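Local coordinates for protein N-acetylmuramoyl-L-alanine amidase (Mycolicibacterium smegmatis, PDB 7AGM) that probably hydrolyses the amide bond between N-acetylmuramic acid and L-alanine in peptidoglycan, as a zinc-dependent Amidase_3-family enzyme of the mycobacterial cell wall, at residues Ala23-Arg27 / Lys37-Glu41; Pro30-Gly34 / Ser123-Leu127; Asn96-Ala102 / Leu173-Pro177; Gly111-Gly117 / Asn185-Asp191; Ala139-Arg143 / Gln159-Asn163. Numbering follows the deposited sequence.

Contact 1 (Ala23-Arg27 / Lys37-Glu41); sequences ASIGR and KNCQE
A beta hairpin formed by strands 28-30 and 36-38 continues here on both flanks, where a 3-10 turn leading into its first strand meets the chain leaving its second, close to the zinc site of the amidase. I25, C39 and R27 bury the most surface. I25 (3-10, chi1 p, chi2 t) lies opposite Q40, their CA atoms 4.7 Å apart; I25 O accepts a nearly straight hydrogen bond from Q40 N (3.0 Å), and I25 CB touches Q40 CB at 3.7 Å. C39, outside the strand with phi/psi -48/-49 and chi1 t, points its CB toward 23-27, where it packs 3.7 Å from S24 O; its sulfur forms the disulfide with C87. R27, whose backbone is at -59/143, points its CB away from 37-41, and its side chain touches C87. Q40 carries the contact to the metal site: its side chain touches the zinc ligand H17, and NE2 donates to P86 O. R27 O accepts the second cross-segment hydrogen bond, from C39 N at 2.7 Å.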
# COMPACT_ATOMS: atom_id res chain seq x y z
N ALA A 23 -23.78 -3.61 -1.07
CA ALA A 23 -24.04 -3.52 -2.50
C ALA A 23 -23.44 -2.27 -3.13
O ALA A 23 -23.32 -2.21 -4.36
CB ALA A 23 -25.55 -3.57 -2.78
N SER A 24 -23.06 -1.28 -2.33
CA SER A 24 -22.54 -0.03 -2.88
C SER A 24 -21.11 -0.14 -3.40
O SER A 24 -20.64 0.78 -4.06
CB SER A 24 -22.67 1.11 -1.87
OG SER A 24 -22.07 0.78 -0.63
N ILE A 25 -20.41 -1.25 -3.12
CA ILE A 25 -19.05 -1.40 -3.62
C ILE A 25 -18.99 -1.68 -5.12
O ILE A 25 -17.91 -1.57 -5.70
CB ILE A 25 -18.23 -2.44 -2.82
CG1 ILE A 25 -18.66 -3.86 -3.19
CG2 ILE A 25 -18.36 -2.17 -1.32
CD1 ILE A 25 -17.80 -4.94 -2.54
N GLY A 26 -20.11 -2.03 -5.75
CA GLY A 26 -20.12 -2.22 -7.19
C GLY A 26 -20.32 -0.96 -8.02
O GLY A 26 -20.12 -1.01 -9.24
N ARG A 27 -20.70 0.15 -7.39
CA ARG A 27 -20.88 1.40 -8.11
C ARG A 27 -19.59 1.83 -8.80
O ARG A 27 -18.50 1.64 -8.27
CB ARG A 27 -21.33 2.49 -7.13
CG ARG A 27 -21.58 3.84 -7.79
CD ARG A 27 -21.99 4.89 -6.77
NE ARG A 27 -21.00 5.05 -5.71
CZ ARG A 27 -19.96 5.88 -5.78
NH1 ARG A 27 -19.77 6.62 -6.86
NH2 ARG A 27 -19.11 5.96 -4.76
N LYS A 37 -14.20 1.80 -12.62
CA LYS A 37 -14.11 0.48 -12.02
C LYS A 37 -14.94 0.47 -10.75
O LYS A 37 -15.49 1.50 -10.34
CB LYS A 37 -12.65 0.05 -11.79
CG LYS A 37 -11.88 0.90 -10.80
CD LYS A 37 -10.39 0.60 -10.86
CE LYS A 37 -10.09 -0.87 -10.64
NZ LYS A 37 -8.62 -1.15 -10.56
N ASN A 38 -15.05 -0.70 -10.14
CA ASN A 38 -15.86 -0.84 -8.94
C ASN A 38 -15.32 0.04 -7.81
O ASN A 38 -14.11 0.17 -7.63
CB ASN A 38 -15.89 -2.30 -8.49
CG ASN A 38 -16.79 -3.16 -9.36
OD1 ASN A 38 -17.20 -2.75 -10.44
ND2 ASN A 38 -17.10 -4.36 -8.88
N CYS A 39 -16.25 0.65 -7.07
CA CYS A 39 -15.92 1.44 -5.88
C CYS A 39 -14.97 0.69 -4.96
O CYS A 39 -13.95 1.23 -4.52
CB CYS A 39 -17.22 1.80 -5.15
SG CYS A 39 -17.06 2.21 -3.40
N GLN A 40 -15.29 -0.57 -4.64
CA GLN A 40 -14.40 -1.37 -3.82
C GLN A 40 -14.43 -2.82 -4.27
O GLN A 40 -15.31 -3.25 -5.02
CB GLN A 40 -14.74 -1.28 -2.32
CG GLN A 40 -13.96 -0.21 -1.57
CD GLN A 40 -12.46 -0.45 -1.60
OE1 GLN A 40 -11.99 -1.56 -1.88
NE2 GLN A 40 -11.69 0.59 -1.32
N GLU A 41 -13.43 -3.57 -3.81
CA GLU A 41 -13.37 -5.01 -3.95
C GLU A 41 -13.19 -5.58 -2.55
O GLU A 41 -12.60 -4.93 -1.68
CB GLU A 41 -12.17 -5.46 -4.78
CG GLU A 41 -12.30 -5.18 -6.25
CD GLU A 41 -13.30 -6.09 -6.93
OE1 GLU A 41 -13.52 -7.22 -6.44
OE2 GLU A 41 -13.88 -5.67 -7.95

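Contact 2 (Pro30-Gly34 / Ser123-Leu127); sequences PTGRG and SSPPL
A hairpin tip, 30-34, and a loop distant in sequence, 123-127, are joined by one long arginine, R33, while the backbones stay apart: the nearest CA atoms, of G32 and L127, are 8.7 Å from each other. R33 is nearly extended (chi1 m, chi2 and chi3 t), and its backbone N binds T31 OG1 at 3.2 Å in an ST turn. G32 precedes it with phi/psi 94/-7. Along the second segment, S123 (chi1 t) comes first; its OG lies 2.9 Å from R33 NH2 at an angle too poor for a hydrogen bond, and it bonds Q131 instead. S124 turns its CB away and leads through a cis peptide into P125. The carbonyl of P125 is the main acceptor: P125 O takes hydrogen bonds from R33 NH1 (3.0 Å) and R33 NH2 (2.9 Å), near the plane of the guanidinium. After P126, L127 (chi1 m, chi2 t) covers one guanidinium face, with CD2 3.7 Å from R33 NH1, while its CD1 meets G32 O at 3.7 Å. N172 of helix 169-173 also accepts from R33 NH2. One carbonyl thus takes two N-H groups of a single guanidinium, tying the 28-38 hairpin to the loop after strand 119-123.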
# COMPACT_ATOMS: atom_id res chain seq x y z
N PRO A 30 -14.38 6.82 -11.17
CA PRO A 30 -13.36 7.06 -12.20
C PRO A 30 -12.02 6.45 -11.83
O PRO A 30 -11.64 6.37 -10.65
CB PRO A 30 -13.26 8.59 -12.25
CG PRO A 30 -13.76 9.05 -10.94
CD PRO A 30 -14.83 8.08 -10.54
N THR A 31 -11.29 6.03 -12.86
CA THR A 31 -9.97 5.43 -12.70
C THR A 31 -8.84 6.44 -12.84
O THR A 31 -7.71 6.14 -12.44
CB THR A 31 -9.74 4.38 -13.79
OG1 THR A 31 -9.74 5.03 -15.08
CG2 THR A 31 -10.82 3.33 -13.75
N GLY A 32 -9.11 7.61 -13.42
CA GLY A 32 -8.08 8.59 -13.71
C GLY A 32 -7.52 8.51 -15.11
O GLY A 32 -6.74 9.39 -15.50
N ARG A 33 -7.89 7.49 -15.88
CA ARG A 33 -7.46 7.38 -17.27
C ARG A 33 -8.64 7.25 -18.23
O ARG A 33 -8.51 6.69 -19.31
CB ARG A 33 -6.46 6.24 -17.45
CG ARG A 33 -5.21 6.42 -16.60
CD ARG A 33 -4.20 5.33 -16.88
NE ARG A 33 -3.16 5.30 -15.86
CZ ARG A 33 -1.96 5.87 -15.97
NH1 ARG A 33 -1.62 6.52 -17.08
NH2 ARG A 33 -1.10 5.78 -14.96
N GLY A 34 -9.79 7.78 -17.83
CA GLY A 34 -10.94 7.86 -18.71
C GLY A 34 -11.95 6.74 -18.56
O GLY A 34 -12.99 6.78 -19.23
N SER A 123 2.33 4.38 -10.40
CA SER A 123 1.61 4.81 -11.60
C SER A 123 2.55 4.97 -12.78
O SER A 123 3.55 5.70 -12.71
CB SER A 123 0.90 6.14 -11.34
OG SER A 123 0.17 6.52 -12.49
N SER A 124 2.21 4.31 -13.87
CA SER A 124 2.97 4.41 -15.11
C SER A 124 2.07 4.04 -16.27
O SER A 124 1.35 3.03 -16.20
CB SER A 124 4.19 3.49 -15.06
OG SER A 124 4.96 3.61 -16.25
N PRO A 125 2.05 4.82 -17.36
CA PRO A 125 2.77 6.08 -17.57
C PRO A 125 2.30 7.17 -16.62
O PRO A 125 1.14 7.20 -16.21
CB PRO A 125 2.39 6.47 -19.01
CG PRO A 125 1.92 5.22 -19.65
CD PRO A 125 1.29 4.42 -18.56
N PRO A 126 3.20 8.07 -16.24
CA PRO A 126 2.84 9.09 -15.25
C PRO A 126 1.85 10.09 -15.80
O PRO A 126 1.85 10.43 -16.99
CB PRO A 126 4.18 9.76 -14.93
CG PRO A 126 4.99 9.59 -16.21
CD PRO A 126 4.59 8.23 -16.73
N LEU A 127 0.99 10.59 -14.91
CA LEU A 127 -0.02 11.58 -15.25
C LEU A 127 0.29 12.98 -14.74
O LEU A 127 -0.44 13.92 -15.07
CB LEU A 127 -1.39 11.14 -14.72
CG LEU A 127 -1.94 9.86 -15.37
CD1 LEU A 127 -3.16 9.37 -14.61
CD2 LEU A 127 -2.29 10.11 -16.82

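Contact 3 (Asn96-Ala102 / Leu173-Pro177); sequences NSLRPHA and LAQFP
F176 lays one face of its ring over the backbone where helix 88-98 ends: R99 CA stands 3.6 Å from the ring centroid, 14° off the normal, in a CH-pi contact, and P100 CD makes a second, off-centre one at 4.2 Å. F176 (chi1 m, chi2 88°) points its CB toward 96-102 from an extended backbone, and its CZ lies over one face of the R99 guanidinium. R99 is the first residue to leave helical angles, with positive phi (43/55), and its N bonds N96 O at 3.0 Å; P100 (-77/167) then straightens the chain toward strand 102-109. Before that turn, N96 (chi1 m, chi2 -29°) reaches segment 173-177 with both ends of its amide, OD1 accepting from Q175 N and ND2 donating to L173 O, each at 2.9 Å. CA atoms pair N96 with Q175 (6.2 Å), P100 with F176 (6.4 Å) and A102 with P177 (5.0 Å). At the last pair A102 CA approaches P177 O at 3.5 Å, a CA-H...O contact where the parallel strands 102-109 and 178-185 start side by side. Two directional amide bonds thus fix the 173-175 backbone, whereas the aromatic ring holds its partner by close, largely apolar contact.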
# COMPACT_ATOMS: atom_id res chain seq x y z
N ASN A 96 -5.09 13.32 -1.44
CA ASN A 96 -4.78 14.59 -2.08
C ASN A 96 -5.18 15.78 -1.21
O ASN A 96 -4.48 16.81 -1.19
CB ASN A 96 -5.44 14.68 -3.46
CG ASN A 96 -4.77 13.77 -4.48
OD1 ASN A 96 -3.58 13.49 -4.40
ND2 ASN A 96 -5.55 13.30 -5.46
N SER A 97 -6.30 15.67 -0.49
CA SER A 97 -6.74 16.76 0.39
C SER A 97 -5.71 17.08 1.46
O SER A 97 -5.68 18.21 1.98
CB SER A 97 -8.06 16.39 1.08
OG SER A 97 -9.10 16.20 0.14
N LEU A 98 -4.88 16.11 1.81
CA LEU A 98 -3.88 16.30 2.84
C LEU A 98 -2.57 16.85 2.30
O LEU A 98 -1.72 17.26 3.10
CB LEU A 98 -3.66 14.96 3.56
CG LEU A 98 -2.85 14.93 4.84
CD1 LEU A 98 -3.43 15.89 5.88
CD2 LEU A 98 -2.84 13.50 5.38
N ARG A 99 -2.40 16.90 0.98
CA ARG A 99 -1.16 17.33 0.33
C ARG A 99 0.05 16.71 1.04
O ARG A 99 0.95 17.43 1.48
CB ARG A 99 -1.05 18.85 0.27
CG ARG A 99 -2.34 19.56 -0.16
CD ARG A 99 -2.13 21.05 -0.32
NE ARG A 99 -1.25 21.28 -1.45
CZ ARG A 99 -1.65 21.53 -2.70
NH1 ARG A 99 -2.95 21.62 -2.98
NH2 ARG A 99 -0.76 21.70 -3.66
N PRO A 100 0.09 15.39 1.17
CA PRO A 100 1.11 14.75 1.99
C PRO A 100 2.46 14.70 1.29
O PRO A 100 2.57 14.90 0.07
CB PRO A 100 0.56 13.34 2.18
CG PRO A 100 -0.19 13.08 0.92
CD PRO A 100 -0.78 14.40 0.51
N HIS A 101 3.49 14.39 2.08
CA HIS A 101 4.80 14.13 1.52
C HIS A 101 4.94 12.71 0.98
O HIS A 101 5.80 12.46 0.13
CB HIS A 101 5.87 14.40 2.58
CG HIS A 101 5.86 15.81 3.06
ND1 HIS A 101 5.21 16.20 4.21
CD2 HIS A 101 6.36 16.94 2.50
CE1 HIS A 101 5.34 17.51 4.36
NE2 HIS A 101 6.04 17.98 3.34
N ALA A 102 4.14 11.77 1.48
CA ALA A 102 4.18 10.40 0.99
C ALA A 102 2.83 9.75 1.24
O ALA A 102 2.18 10.02 2.25
CB ALA A 102 5.26 9.58 1.70
N LEU A 173 -4.72 8.59 -9.56
CA LEU A 173 -5.34 9.85 -9.14
C LEU A 173 -4.49 10.63 -8.15
O LEU A 173 -4.82 11.79 -7.87
CB LEU A 173 -6.74 9.58 -8.56
CG LEU A 173 -7.79 9.06 -9.55
CD1 LEU A 173 -8.99 8.47 -8.83
CD2 LEU A 173 -8.22 10.18 -10.50
N ALA A 174 -3.42 10.04 -7.63
CA ALA A 174 -2.59 10.75 -6.65
C ALA A 174 -1.84 11.90 -7.30
O ALA A 174 -1.30 11.77 -8.41
CB ALA A 174 -1.58 9.78 -6.02
N GLN A 175 -1.77 13.02 -6.58
CA GLN A 175 -1.05 14.21 -7.01
C GLN A 175 0.17 14.49 -6.14
O GLN A 175 0.78 15.56 -6.27
CB GLN A 175 -2.01 15.41 -7.05
CG GLN A 175 -3.22 15.18 -7.95
CD GLN A 175 -4.21 16.32 -7.89
OE1 GLN A 175 -3.94 17.37 -7.31
NE2 GLN A 175 -5.38 16.12 -8.50
N PHE A 176 0.53 13.55 -5.27
CA PHE A 176 1.64 13.61 -4.33
C PHE A 176 2.29 12.24 -4.35
O PHE A 176 1.71 11.29 -4.87
CB PHE A 176 1.10 13.99 -2.94
CG PHE A 176 0.40 15.31 -2.95
CD1 PHE A 176 -0.95 15.39 -3.24
CD2 PHE A 176 1.12 16.48 -2.80
CE1 PHE A 176 -1.58 16.63 -3.34
CE2 PHE A 176 0.50 17.71 -2.90
CZ PHE A 176 -0.84 17.79 -3.16
N PRO A 177 3.52 12.12 -3.85
CA PRO A 177 4.25 10.86 -4.01
C PRO A 177 3.48 9.69 -3.41
O PRO A 177 2.98 9.78 -2.28
CB PRO A 177 5.57 11.11 -3.27
CG PRO A 177 5.75 12.58 -3.36
CD PRO A 177 4.36 13.16 -3.24

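Contact 4 (Gly111-Gly117 / Asn185-Asp191); sequences GPPTGRG and NMKNPVD
An Asx turn at N185 and a capped helix start at N188 organise this junction, in which the loop between strands 102-109 and 119-123 lies across the end of strand 178-185 and the start of helix 189-196. G111 N donates to N185 OD1 at 2.9 Å, an atom that also takes K187 N; N185 (chi1 t, chi2 8°) returns a weak bond from ND2 to G111 O (3.2 Å), and the zinc lies about 11 Å from its side chain. P112 opens a type I turn closed by G115 N. P113 CA is 4.4 Å from N188 CA. P113 CB sits 3.4 Å from the O of K187, a residue whose side-chain end leads away to A45 O. P113 O receives N188 ND2 at 2.9 Å; N188 (chi1 t), the N-cap, meanwhile accepts at OD1 from D191 N and, weakly, V190 N. Past T114, G115 O takes N185 ND2 at 2.9 Å. R116 (chi1 p, chi2 t, chi3 m) makes a salt bridge to D191: NE and NH2 both bond D191 OD1, at 2.9 and 3.0 Å, while V190 CG1 covers one guanidinium face, 3.5 Å from R116 CZ. At G117 (phi/psi 110/177) the backbone N reaches D191 OD2 at 2.9 Å, the same oxygen that accepts N185 N at 2.8 Å.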
# COMPACT_ATOMS: atom_id res chain seq x y z
N GLY A 111 -1.87 -14.82 -6.00
CA GLY A 111 -1.20 -15.33 -7.17
C GLY A 111 -1.02 -16.83 -7.09
O GLY A 111 -1.55 -17.49 -6.19
N PRO A 112 -0.28 -17.40 -8.03
CA PRO A 112 -0.03 -18.85 -8.01
C PRO A 112 0.59 -19.26 -6.69
O PRO A 112 1.51 -18.59 -6.19
CB PRO A 112 0.94 -19.07 -9.18
CG PRO A 112 1.53 -17.73 -9.45
CD PRO A 112 0.45 -16.74 -9.13
N PRO A 113 0.12 -20.36 -6.09
CA PRO A 113 0.52 -20.66 -4.70
C PRO A 113 2.01 -20.88 -4.51
O PRO A 113 2.50 -20.68 -3.39
CB PRO A 113 -0.31 -21.90 -4.35
CG PRO A 113 -0.73 -22.48 -5.66
CD PRO A 113 -0.86 -21.32 -6.61
N THR A 114 2.75 -21.28 -5.55
CA THR A 114 4.19 -21.47 -5.43
C THR A 114 4.98 -20.17 -5.50
O THR A 114 6.19 -20.19 -5.23
CB THR A 114 4.71 -22.43 -6.51
OG1 THR A 114 4.40 -21.91 -7.81
CG2 THR A 114 4.09 -23.82 -6.35
N GLY A 115 4.35 -19.06 -5.85
CA GLY A 115 5.02 -17.78 -5.92
C GLY A 115 4.83 -17.00 -4.63
O GLY A 115 3.75 -17.00 -4.05
N ARG A 116 5.90 -16.35 -4.18
CA ARG A 116 5.85 -15.57 -2.96
C ARG A 116 6.65 -14.30 -3.13
O ARG A 116 7.38 -14.12 -4.12
CB ARG A 116 6.38 -16.35 -1.75
CG ARG A 116 7.90 -16.45 -1.68
CD ARG A 116 8.39 -16.86 -0.29
NE ARG A 116 8.04 -15.86 0.71
CZ ARG A 116 8.82 -15.49 1.73
NH1 ARG A 116 10.02 -16.03 1.89
NH2 ARG A 116 8.39 -14.58 2.58
N GLY A 117 6.51 -13.40 -2.17
CA GLY A 117 7.31 -12.19 -2.13
C GLY A 117 6.49 -10.94 -2.43
O GLY A 117 5.29 -10.99 -2.71
N ASN A 185 1.90 -12.97 -1.21
CA ASN A 185 0.83 -13.74 -1.84
C ASN A 185 0.09 -14.50 -0.74
O ASN A 185 0.65 -15.42 -0.13
CB ASN A 185 1.45 -14.70 -2.85
CG ASN A 185 0.42 -15.58 -3.53
OD1 ASN A 185 -0.79 -15.39 -3.37
ND2 ASN A 185 0.89 -16.54 -4.33
N MET A 186 -1.17 -14.14 -0.51
CA MET A 186 -1.96 -14.82 0.52
C MET A 186 -2.18 -16.29 0.20
O MET A 186 -2.50 -17.07 1.11
CB MET A 186 -3.31 -14.14 0.71
CG MET A 186 -3.20 -12.66 1.05
SD MET A 186 -4.64 -12.03 1.96
CE MET A 186 -4.21 -12.37 3.67
N LYS A 187 -2.02 -16.69 -1.06
CA LYS A 187 -2.19 -18.07 -1.47
C LYS A 187 -0.93 -18.91 -1.33
O LYS A 187 -0.98 -20.12 -1.56
CB LYS A 187 -2.68 -18.13 -2.93
CG LYS A 187 -3.91 -17.29 -3.20
CD LYS A 187 -5.08 -17.76 -2.36
CE LYS A 187 -6.33 -16.96 -2.69
NZ LYS A 187 -7.45 -17.30 -1.76
N ASN A 188 0.19 -18.30 -0.94
CA ASN A 188 1.46 -18.99 -0.75
C ASN A 188 1.61 -19.41 0.72
O ASN A 188 1.27 -18.64 1.62
CB ASN A 188 2.62 -18.06 -1.13
CG ASN A 188 3.97 -18.64 -0.76
OD1 ASN A 188 4.54 -18.29 0.27
ND2 ASN A 188 4.49 -19.53 -1.60
N PRO A 189 2.12 -20.62 0.99
CA PRO A 189 2.22 -21.06 2.39
C PRO A 189 3.13 -20.21 3.28
O PRO A 189 2.82 -20.04 4.47
CB PRO A 189 2.73 -22.51 2.27
CG PRO A 189 2.24 -22.96 0.94
CD PRO A 189 2.30 -21.73 0.04
N VAL A 190 4.24 -19.68 2.75
CA VAL A 190 5.12 -18.87 3.58
C VAL A 190 4.49 -17.51 3.85
O VAL A 190 4.37 -17.07 5.01
CB VAL A 190 6.51 -18.71 2.94
CG1 VAL A 190 7.40 -17.88 3.85
CG2 VAL A 190 7.14 -20.06 2.62
N ASP A 191 4.08 -16.80 2.79
CA ASP A 191 3.54 -15.46 2.98
C ASP A 191 2.27 -15.49 3.84
O ASP A 191 2.09 -14.65 4.72
CB ASP A 191 3.25 -14.79 1.64
CG ASP A 191 4.51 -14.39 0.87
OD1 ASP A 191 5.63 -14.48 1.41
OD2 ASP A 191 4.35 -13.97 -0.29

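Contact 5 (Ala139-Arg143 / Gln159-Asn163); sequences AKVMR and QGGLN
A helix packs here on an edge strand of the mixed six-stranded sheet: one turn of helix 134-148 meets the type I' turn 159-162 and the first residue of strand 162-165. The nearest CA atoms are those of R143 and G161, 6.1 Å apart. Apolar contact centres on L162 (phi/psi -109/143, chi1 m, chi2 t), whose CB points sideways but whose branched end comes in against the helix. Its CD2 lies 3.6 Å from A139 O, 3.9 Å from A139 CB and 3.9 Å from R143 CB, so that it spans a helical turn; its CD1 is 4.3 Å from CG of K140, whose own CB points away. On the same helix M142 faces strands 119-123 and 178-185, which places the L162 contact at the margin of the helix-sheet interface. Backbone bonds close the turn, Q159 N to L162 O (2.9 Å) and L162 N to Q159 O (3.0 Å), with G160 and G161 both at positive phi (62/21 and 92/4). An ideal CB on G161 would crowd R143 CG. One polar bond crosses the segments: R143, with chi1 t, chi2 -126° and chi3 p, bends its guanidinium over the turn, and NH1 donates edge-on to G160 O at 2.9 Å.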
# COMPACT_ATOMS: atom_id res chain seq x y z
N ALA A 139 9.20 4.38 -5.08
CA ALA A 139 9.06 2.96 -5.36
C ALA A 139 10.39 2.23 -5.21
O ALA A 139 10.46 1.15 -4.62
CB ALA A 139 8.46 2.74 -6.75
N LYS A 140 11.48 2.85 -5.69
CA LYS A 140 12.78 2.21 -5.61
C LYS A 140 13.27 2.12 -4.16
O LYS A 140 13.79 1.08 -3.75
CB LYS A 140 13.79 2.96 -6.49
CG LYS A 140 13.42 2.96 -7.97
CD LYS A 140 14.48 3.66 -8.80
CE LYS A 140 14.12 3.62 -10.28
NZ LYS A 140 15.17 4.26 -11.13
N VAL A 141 13.12 3.20 -3.39
CA VAL A 141 13.53 3.17 -1.99
C VAL A 141 12.73 2.11 -1.23
O VAL A 141 13.28 1.34 -0.43
CB VAL A 141 13.37 4.56 -1.35
CG1 VAL A 141 13.67 4.49 0.14
CG2 VAL A 141 14.26 5.60 -2.04
N MET A 142 11.42 2.06 -1.47
CA MET A 142 10.58 1.08 -0.79
C MET A 142 10.97 -0.35 -1.17
O MET A 142 11.13 -1.21 -0.30
CB MET A 142 9.12 1.34 -1.14
CG MET A 142 8.14 0.37 -0.47
SD MET A 142 8.07 0.54 1.33
CE MET A 142 7.11 2.05 1.49
N ARG A 143 11.15 -0.60 -2.47
CA ARG A 143 11.62 -1.91 -2.93
C ARG A 143 12.94 -2.30 -2.27
O ARG A 143 13.11 -3.44 -1.80
CB ARG A 143 11.78 -1.86 -4.44
CG ARG A 143 12.19 -3.18 -5.08
CD ARG A 143 13.44 -3.02 -5.93
NE ARG A 143 14.65 -3.10 -5.12
CZ ARG A 143 15.28 -4.24 -4.82
NH1 ARG A 143 14.81 -5.40 -5.27
NH2 ARG A 143 16.37 -4.21 -4.07
N GLN A 159 9.22 -6.92 -11.86
CA GLN A 159 10.65 -7.12 -12.10
C GLN A 159 11.42 -6.65 -10.87
O GLN A 159 11.43 -5.45 -10.56
CB GLN A 159 11.12 -6.36 -13.34
CG GLN A 159 10.56 -6.93 -14.64
CD GLN A 159 10.98 -8.37 -14.88
OE1 GLN A 159 12.05 -8.80 -14.44
NE2 GLN A 159 10.14 -9.13 -15.57
N GLY A 160 12.05 -7.59 -10.17
CA GLY A 160 12.83 -7.25 -8.99
C GLY A 160 12.02 -6.63 -7.87
O GLY A 160 12.58 -5.95 -7.01
N GLY A 161 10.71 -6.83 -7.87
CA GLY A 161 9.86 -6.23 -6.86
C GLY A 161 9.27 -4.89 -7.24
O GLY A 161 8.61 -4.27 -6.39
N LEU A 162 9.50 -4.41 -8.46
CA LEU A 162 8.90 -3.18 -8.98
C LEU A 162 7.87 -3.54 -10.04
O LEU A 162 8.07 -4.47 -10.82
CB LEU A 162 9.97 -2.27 -9.60
CG LEU A 162 10.90 -1.58 -8.60
CD1 LEU A 162 12.02 -0.85 -9.35
CD2 LEU A 162 10.11 -0.61 -7.71
N ASN A 163 6.78 -2.78 -10.08
CA ASN A 163 5.63 -3.13 -10.92
C ASN A 163 4.94 -1.84 -11.38
O ASN A 163 3.98 -1.37 -10.76
CB ASN A 163 4.67 -4.03 -10.14
CG ASN A 163 3.56 -4.63 -10.98
OD1 ASN A 163 2.46 -4.86 -10.48
ND2 ASN A 163 3.85 -4.91 -12.25

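Contact 2 is the surface contact of the set; the other four are partly buried, with contact 5 nearest the centre of the chain. Contacts 1 and 2 share the 28-38 hairpin, one at its base beside the zinc site and the other at its tip, and they touch through T31 and K37. L173 of contact 3 packs on G32 of contact 2. Contacts 3 and 4 lie on opposite sides of the chain's centre, one just before strand 178-185 and the other at its end. Polar bonds are densest in contact 4, including the salt bridge; contact 1 relies on backbone bonds, contact 2 on an arginine-to-carbonyl pair, contact 5 on leucine packing with one such bond, and contact 3 combines amide bonds with CH-pi packing.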